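Local structure of adenosine deaminase (4GXW) at residues E166-A169 / I170-M174. The protein binds a zinc ion and probably catalyses the hydrolytic deamination of adenosine or adenine. Residues are numbered along the deposited sequence; the frame is centred on the assembly and turned at random.
Sequences EAVA and IVDWM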
loop_
_atom_site.group_PDB
_atom_site.type_symbol
_atom_site.label_atom_id
_atom_site.label_comp_id
_atom_site.label_asym_id
_atom_site.label_seq_id
_atom_site.Cartn_x
_atom_site.Cartn_y
_atom_site.Cartn_z
ATOM N N GLU A 166 19.343 10.341 -7.592
ATOM C CA GLU A 166 17.981 10.499 -8.091
ATOM C C GLU A 166 17.031 10.684 -6.918
ATOM O O GLU A 166 16.035 11.397 -7.020
ATOM C CB GLU A 166 17.549 9.313 -8.965
ATOM C CG GLU A 166 18.297 9.193 -10.291
ATOM C CD GLU A 166 18.038 10.340 -11.263
ATOM O OE1 GLU A 166 17.058 11.096 -11.098
ATOM O OE2 GLU A 166 18.826 10.477 -12.220
ATOM N N ALA A 167 17.357 10.051 -5.792
ATOM C CA ALA A 167 16.555 10.181 -4.585
ATOM C C ALA A 167 16.620 11.617 -4.044
ATOM O O ALA A 167 15.591 12.198 -3.691
ATOM C CB ALA A 167 17.011 9.166 -3.523
ATOM N N VAL A 168 17.823 12.190 -4.007
ATOM C CA VAL A 168 17.983 13.587 -3.620
ATOM C C VAL A 168 17.202 14.498 -4.571
ATOM O O VAL A 168 16.561 15.459 -4.133
ATOM C CB VAL A 168 19.476 13.985 -3.545
ATOM C CG1 VAL A 168 19.640 15.494 -3.316
ATOM C CG2 VAL A 168 20.168 13.199 -2.440
ATOM N N ALA A 169 17.228 14.177 -5.866
ATOM C CA ALA A 169 16.498 14.966 -6.859
ATOM C C ALA A 169 14.998 15.035 -6.548
ATOM O O ALA A 169 14.358 16.071 -6.744
ATOM C CB ALA A 169 16.746 14.428 -8.278
ATOM N N ILE A 170 14.432 13.941 -6.043
ATOM C CA ILE A 170 13.015 13.928 -5.681
ATOM C C ILE A 170 12.694 14.941 -4.589
ATOM O O ILE A 170 11.710 15.691 -4.689
ATOM C CB ILE A 170 12.576 12.535 -5.202
ATOM C CG1 ILE A 170 12.611 11.552 -6.370
ATOM C CG2 ILE A 170 11.190 12.578 -4.556
ATOM C CD1 ILE A 170 12.381 10.124 -5.953
ATOM N N VAL A 171 13.525 14.972 -3.550
ATOM C CA VAL A 171 13.297 15.910 -2.465
ATOM C C VAL A 171 13.434 17.349 -2.969
ATOM O O VAL A 171 12.646 18.219 -2.589
ATOM C CB VAL A 171 14.204 15.637 -1.245
ATOM C CG1 VAL A 171 13.866 16.592 -0.117
ATOM C CG2 VAL A 171 14.028 14.197 -0.768
ATOM N N ASP A 172 14.414 17.588 -3.846
ATOM C CA ASP A 172 14.567 18.899 -4.490
ATOM C C ASP A 172 13.279 19.291 -5.234
ATOM O O ASP A 172 12.779 20.411 -5.104
ATOM C CB ASP A 172 15.757 18.904 -5.469
ATOM C CG ASP A 172 17.112 18.832 -4.775
ATOM O OD1 ASP A 172 17.207 19.186 -3.580
ATOM O OD2 ASP A 172 18.095 18.443 -5.445
ATOM N N TRP A 173 12.745 18.361 -6.018
ATOM C CA TRP A 173 11.495 18.610 -6.734
ATOM C C TRP A 173 10.355 18.944 -5.783
ATOM O O TRP A 173 9.572 19.860 -6.040
ATOM C CB TRP A 173 11.112 17.399 -7.586
ATOM C CG TRP A 173 11.892 17.271 -8.850
ATOM C CD1 TRP A 173 12.347 18.289 -9.642
ATOM C CD2 TRP A 173 12.304 16.053 -9.481
ATOM N NE1 TRP A 173 13.017 17.773 -10.727
ATOM C CE2 TRP A 173 13.010 16.403 -10.645
ATOM C CE3 TRP A 173 12.137 14.701 -9.174
ATOM C CZ2 TRP A 173 13.554 15.446 -11.503
ATOM C CZ3 TRP A 173 12.677 13.755 -10.028
ATOM C CH2 TRP A 173 13.386 14.131 -11.169
ATOM N N MET A 174 10.258 18.188 -4.694
ATOM C CA MET A 174 9.181 18.378 -3.722
ATOM C C MET A 174 9.251 19.751 -3.068
ATOM O O MET A 174 8.229 20.418 -2.914
ATOM C CB MET A 174 9.200 17.275 -2.662
ATOM C CG MET A 174 8.802 15.903 -3.213
ATOM S SD MET A 174 9.142 14.557 -2.072
ATOM C CE MET A 174 8.038 14.953 -0.711
#
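W173 lays one face of its indole over A169, one turn earlier in helix 164-176, the helix of a beta-alpha-beta unit in this TIM-barrel amidohydrolase. The ring covers both the methyl and the carbonyl of A169: CB lies 4.4 Å from W173 CH2, and A169 O lies 3.2 Å above the plane of the rings, nearer their edge than their middle. With CG anti to its own carbonyl carbon (chi1 -77°), the indole is swung back along the helix toward this residue. The same oxygen accepts the i to i+4 bond from W173 N at 2.9 Å, so one carbonyl meets both backbone and ring of W173. Next to it, D172 N reaches V168 O at 3.0 Å in a nearly straight bond (168°), while the D172 side chain crosses that of V168 at a slant, its OD2 4.0 Å from V168 CG1. Earlier in the ladder, V171 N to A167 O is long and weak, and I170 N is shared between E166 O and a weak bond to A167 O; I170 CG1 lies 3.5 Å from E166 O. Outward, A167, I170 and M174 pack on strand 151-159, and V168 and V171 on helix 200-208. Y130 stacks on the W173 ring, and V123 and R124 of helix 119-126 also touch W173; R124 NE forms a salt bridge with E166 OE1.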